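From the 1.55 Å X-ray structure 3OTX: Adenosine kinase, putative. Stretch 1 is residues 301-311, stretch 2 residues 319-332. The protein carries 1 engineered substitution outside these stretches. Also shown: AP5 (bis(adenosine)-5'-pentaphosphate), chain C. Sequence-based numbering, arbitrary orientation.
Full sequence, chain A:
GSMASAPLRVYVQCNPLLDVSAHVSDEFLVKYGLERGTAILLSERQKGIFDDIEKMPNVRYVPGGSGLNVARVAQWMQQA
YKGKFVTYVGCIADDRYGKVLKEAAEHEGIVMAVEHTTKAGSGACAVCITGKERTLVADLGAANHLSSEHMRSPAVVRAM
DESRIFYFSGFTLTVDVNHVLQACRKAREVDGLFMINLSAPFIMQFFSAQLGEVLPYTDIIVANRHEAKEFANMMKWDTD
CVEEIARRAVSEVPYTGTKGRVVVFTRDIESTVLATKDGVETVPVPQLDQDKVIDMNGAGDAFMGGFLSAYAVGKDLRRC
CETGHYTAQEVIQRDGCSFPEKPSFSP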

# COMPACT_ATOMS: atom_id res chain seq x y z
N ASP A 301 -2.54 -2.45 4.27
CA ASP A 301 -2.20 -1.03 4.31
C ASP A 301 -2.11 -0.51 5.74
O ASP A 301 -1.27 0.35 6.05
CB ASP A 301 -3.25 -0.21 3.55
CG ASP A 301 -3.32 -0.57 2.08
OD1 ASP A 301 -2.29 -1.03 1.51
OD2 ASP A 301 -4.38 -0.37 1.45
N ALA A 302 -2.98 -1.00 6.62
CA ALA A 302 -2.97 -0.54 8.02
C ALA A 302 -1.67 -0.97 8.71
O ALA A 302 -1.07 -0.17 9.44
CB ALA A 302 -4.19 -1.04 8.77
N PHE A 303 -1.22 -2.20 8.44
CA PHE A 303 0.09 -2.63 8.97
C PHE A 303 1.18 -1.65 8.50
O PHE A 303 1.99 -1.18 9.31
CB PHE A 303 0.45 -4.06 8.52
CG PHE A 303 1.86 -4.45 8.91
CD1 PHE A 303 2.13 -4.90 10.19
CD2 PHE A 303 2.89 -4.30 8.00
CE1 PHE A 303 3.41 -5.22 10.58
CE2 PHE A 303 4.20 -4.61 8.37
CZ PHE A 303 4.46 -5.07 9.68
N MET A 304 1.21 -1.37 7.19
CA MET A 304 2.24 -0.52 6.62
C MET A 304 2.18 0.90 7.21
O MET A 304 3.23 1.51 7.48
CB MET A 304 2.16 -0.51 5.10
CG MET A 304 3.28 0.21 4.42
SD MET A 304 4.77 -0.81 4.48
CE MET A 304 5.97 0.45 4.75
N GLY A 305 0.97 1.43 7.41
CA GLY A 305 0.86 2.74 8.07
C GLY A 305 1.48 2.80 9.45
O GLY A 305 2.20 3.77 9.77
N GLY A 306 1.25 1.77 10.27
CA GLY A 306 1.77 1.77 11.64
C GLY A 306 3.28 1.60 11.57
O GLY A 306 4.04 2.28 12.31
N PHE A 307 3.74 0.69 10.71
CA PHE A 307 5.18 0.48 10.50
C PHE A 307 5.88 1.81 10.17
O PHE A 307 6.90 2.14 10.81
CB PHE A 307 5.38 -0.56 9.38
CG PHE A 307 6.84 -0.98 9.18
CD1 PHE A 307 7.32 -2.14 9.75
CD2 PHE A 307 7.72 -0.17 8.42
CE1 PHE A 307 8.70 -2.50 9.57
CE2 PHE A 307 9.08 -0.53 8.22
CZ PHE A 307 9.56 -1.71 8.81
N LEU A 308 5.34 2.58 9.23
CA LEU A 308 5.96 3.87 8.86
C LEU A 308 5.89 4.89 9.97
O LEU A 308 6.83 5.67 10.13
CB LEU A 308 5.25 4.45 7.65
CG LEU A 308 5.61 3.79 6.33
CD1 LEU A 308 4.65 4.30 5.21
CD2 LEU A 308 7.04 4.13 5.97
N SER A 309 4.78 4.90 10.73
CA SER A 309 4.66 5.86 11.85
C SER A 309 5.74 5.66 12.91
O SER A 309 6.19 6.63 13.52
CB SER A 309 3.26 5.85 12.46
OG SER A 309 3.08 4.72 13.32
N ALA A 310 6.15 4.41 13.12
CA ALA A 310 7.20 4.11 14.09
C ALA A 310 8.57 4.30 13.48
O ALA A 310 9.49 4.75 14.17
CB ALA A 310 7.06 2.69 14.58
N TYR A 311 8.71 3.96 12.20
CA TYR A 311 10.01 4.06 11.54
C TYR A 311 10.41 5.54 11.48
O TYR A 311 11.60 5.88 11.67
CB TYR A 311 9.97 3.42 10.11
CG TYR A 311 11.36 3.19 9.55
CD1 TYR A 311 11.98 1.96 9.66
CD2 TYR A 311 12.10 4.26 8.99
CE1 TYR A 311 13.27 1.75 9.17
CE2 TYR A 311 13.39 4.06 8.52
CZ TYR A 311 13.96 2.82 8.60
OH TYR A 311 15.25 2.61 8.14
N ARG A 319 10.04 -3.03 16.72
CA ARG A 319 9.03 -2.09 17.20
C ARG A 319 8.14 -1.54 16.08
O ARG A 319 6.97 -1.28 16.31
CB ARG A 319 9.68 -0.93 17.99
CG ARG A 319 8.69 0.04 18.66
CD ARG A 319 7.72 -0.72 19.55
NE ARG A 319 6.73 0.11 20.22
CZ ARG A 319 5.72 -0.35 20.96
NH1 ARG A 319 5.54 -1.65 21.12
NH2 ARG A 319 4.87 0.49 21.54
N CYS A 320 8.73 -1.34 14.90
CA CYS A 320 7.99 -0.89 13.72
C CYS A 320 6.94 -1.96 13.39
O CYS A 320 5.77 -1.65 13.12
CB CYS A 320 8.94 -0.64 12.55
SG CYS A 320 10.00 0.82 12.81
N CYS A 321 7.36 -3.22 13.45
CA CYS A 321 6.44 -4.35 13.26
C CYS A 321 5.33 -4.42 14.32
O CYS A 321 4.15 -4.59 13.99
CB CYS A 321 7.19 -5.70 13.18
SG CYS A 321 8.25 -5.87 11.75
N GLU A 322 5.70 -4.29 15.60
CA GLU A 322 4.73 -4.22 16.71
C GLU A 322 3.71 -3.10 16.46
O GLU A 322 2.52 -3.29 16.69
CB GLU A 322 5.44 -4.06 18.07
CG GLU A 322 6.26 -5.30 18.43
CD GLU A 322 7.25 -5.07 19.56
OE1 GLU A 322 7.82 -6.08 19.99
OE2 GLU A 322 7.42 -3.90 20.01
N THR A 323 4.18 -1.95 15.99
CA THR A 323 3.28 -0.82 15.73
C THR A 323 2.33 -1.13 14.56
O THR A 323 1.12 -0.83 14.64
CB THR A 323 4.08 0.47 15.47
OG1 THR A 323 4.99 0.68 16.56
CG2 THR A 323 3.13 1.67 15.36
N GLY A 324 2.86 -1.76 13.53
CA GLY A 324 2.04 -2.18 12.39
C GLY A 324 0.99 -3.19 12.84
O GLY A 324 -0.12 -3.18 12.33
N HIS A 325 1.35 -4.08 13.77
CA HIS A 325 0.33 -5.02 14.28
C HIS A 325 -0.77 -4.27 15.01
O HIS A 325 -1.94 -4.61 14.88
CB HIS A 325 0.93 -6.05 15.24
CG HIS A 325 1.92 -6.96 14.61
ND1 HIS A 325 2.82 -7.69 15.36
CD2 HIS A 325 2.18 -7.26 13.31
CE1 HIS A 325 3.58 -8.40 14.55
NE2 HIS A 325 3.21 -8.16 13.30
N TYR A 326 -0.39 -3.25 15.78
CA TYR A 326 -1.37 -2.48 16.50
C TYR A 326 -2.38 -1.82 15.51
O TYR A 326 -3.60 -1.94 15.67
CB TYR A 326 -0.68 -1.41 17.38
CG TYR A 326 -1.69 -0.42 17.85
CD1 TYR A 326 -2.60 -0.72 18.86
CD2 TYR A 326 -1.78 0.81 17.21
CE1 TYR A 326 -3.57 0.21 19.27
CE2 TYR A 326 -2.76 1.74 17.59
CZ TYR A 326 -3.64 1.43 18.61
OH TYR A 326 -4.58 2.36 18.96
N THR A 327 -1.85 -1.09 14.54
CA THR A 327 -2.70 -0.40 13.60
C THR A 327 -3.54 -1.36 12.77
O THR A 327 -4.73 -1.12 12.56
CB THR A 327 -1.93 0.60 12.70
OG1 THR A 327 -0.81 -0.04 12.12
CG2 THR A 327 -1.41 1.78 13.54
N ALA A 328 -2.95 -2.47 12.33
CA ALA A 328 -3.72 -3.47 11.57
C ALA A 328 -4.86 -4.03 12.41
O ALA A 328 -6.01 -4.14 11.94
CB ALA A 328 -2.80 -4.59 11.07
N GLN A 329 -4.56 -4.34 13.67
CA GLN A 329 -5.57 -4.87 14.55
C GLN A 329 -6.68 -3.85 14.84
O GLN A 329 -7.83 -4.23 14.98
CB GLN A 329 -4.95 -5.46 15.81
CG GLN A 329 -4.29 -6.80 15.45
CD GLN A 329 -3.84 -7.62 16.63
OE1 GLN A 329 -3.70 -7.13 17.75
NE2 GLN A 329 -3.63 -8.90 16.40
N GLU A 330 -6.33 -2.58 14.88
CA GLU A 330 -7.37 -1.55 15.08
C GLU A 330 -8.30 -1.48 13.87
O GLU A 330 -9.54 -1.48 14.02
CB GLU A 330 -6.76 -0.18 15.36
CG GLU A 330 -6.15 -0.01 16.74
CD GLU A 330 -7.13 -0.20 17.88
OE1 GLU A 330 -8.25 0.35 17.81
OE2 GLU A 330 -6.77 -0.90 18.86
N VAL A 331 -7.71 -1.42 12.69
CA VAL A 331 -8.45 -1.22 11.44
C VAL A 331 -9.39 -2.39 11.14
O VAL A 331 -10.54 -2.19 10.72
CB VAL A 331 -7.48 -0.86 10.29
CG1 VAL A 331 -8.14 -1.03 8.91
CG2 VAL A 331 -6.99 0.58 10.45
N ILE A 332 -8.94 -3.62 11.39
CA ILE A 332 -9.78 -4.79 11.05
C ILE A 332 -10.95 -4.97 12.01
O ILE A 332 -11.89 -5.73 11.73
CB ILE A 332 -8.94 -6.11 10.88
CG1 ILE A 332 -8.43 -6.57 12.26
CG2 ILE A 332 -7.84 -5.94 9.79
CD1 ILE A 332 -7.61 -7.84 12.26
PA AP5 C . -2.13 -9.82 6.75
O1A AP5 C . -3.37 -10.70 6.62
O2A AP5 C . -0.82 -10.57 6.61
O3A AP5 C . -2.09 -8.62 5.68
PB AP5 C . -2.56 -8.67 4.14
O1B AP5 C . -2.65 -10.07 3.61
O2B AP5 C . -1.69 -7.71 3.40
O3B AP5 C . -4.02 -8.08 4.32
PG AP5 C . -5.34 -8.12 3.42
O1G AP5 C . -6.50 -7.93 4.35
O2G AP5 C . -5.54 -9.40 2.65
O3G AP5 C . -5.12 -6.83 2.58
PD AP5 C . -6.03 -6.17 1.42
O1D AP5 C . -7.30 -6.95 1.11
O2D AP5 C . -5.08 -5.87 0.30
O3D AP5 C . -6.52 -4.82 2.16
PE AP5 C . -5.72 -3.42 2.21
O1E AP5 C . -4.25 -3.69 2.39
O2E AP5 C . -6.40 -2.50 3.22
O5F AP5 C . -2.26 -9.02 8.13
C5F AP5 C . -1.34 -7.98 8.46
C4F AP5 C . -1.32 -7.81 9.96
O4F AP5 C . -2.65 -7.58 10.45
C3F AP5 C . -0.87 -9.04 10.74
O3F AP5 C . 0.53 -9.04 10.87
C2F AP5 C . -1.62 -8.92 12.04
O2F AP5 C . -0.95 -8.02 12.89
C1F AP5 C . -2.93 -8.26 11.61
N9A AP5 C . -4.02 -9.23 11.31
C8A AP5 C . -4.53 -9.55 10.05
N7A AP5 C . -5.53 -10.47 10.23
C5A AP5 C . -5.65 -10.72 11.56
C6A AP5 C . -6.50 -11.51 12.30
N6A AP5 C . -7.52 -12.16 11.74
N1A AP5 C . -6.37 -11.52 13.67
C2A AP5 C . -5.43 -10.75 14.32
N3A AP5 C . -4.59 -9.95 13.57
C4A AP5 C . -4.71 -9.92 12.23
O5J AP5 C . -5.91 -2.83 0.72
C5J AP5 C . -7.21 -2.53 0.24
C4J AP5 C . -7.02 -1.33 -0.68
O4J AP5 C . -6.37 -1.73 -1.90
C3J AP5 C . -8.33 -0.72 -1.18
O3J AP5 C . -8.54 0.49 -0.47
C2J AP5 C . -8.13 -0.52 -2.69
O2J AP5 C . -8.51 0.77 -3.15
C1J AP5 C . -6.64 -0.72 -2.83
N9B AP5 C . -6.22 -1.12 -4.18
C8B AP5 C . -6.66 -2.23 -4.85
N7B AP5 C . -6.08 -2.21 -6.08
C5B AP5 C . -5.28 -1.10 -6.18
C6B AP5 C . -4.46 -0.60 -7.20
N6B AP5 C . -4.36 -1.16 -8.42
N1B AP5 C . -3.82 0.58 -6.93
C2B AP5 C . -3.87 1.23 -5.72
N3B AP5 C . -4.71 0.77 -4.74
C4B AP5 C . -5.37 -0.41 -4.97

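The two helices pack with their axes 6.7 Å apart at closest approach and their N-to-C directions at 139°, a spacing that the small residues at the crossing permit. Asp301 does not reach the second helix; its backbone N instead donates a hydrogen bond to O1E of AP5 (2.8 Å). Ala302 points toward the partner helix, where its CB lies 3.6 Å from Val331 CB, while its carbonyl O accepts a hydrogen bond from Thr327 OG1 (2.7 Å). The same oxygen also receives the helical bond from Gly306 N, so Thr327 shares a backbone acceptor already in use.

The Phe303 side chain inserts as a knob among Cys321, Gly324, His325 and Ala328. Its ring meets that of His325 rim to rim, and its CA makes a CA-H...O contact with Gly324 O (3.4 Å). Close backbone approach here depends on glycine: an ideal CB on Gly324 would fall 2.5 Å from Phe303 CD1, and one on Gly306 would fall 2.1 Å from Thr327 OG1.

At Phe307, CA lies 3.4 Å from Cys320 O in a second CA-H...O contact, and Cys320 CB sits over one face of the ring. Finally, Ala310 CB approaches Thr323 OG1 (3.5 Å), and Tyr311 CB packs 3.7 Å from Cys320 SG.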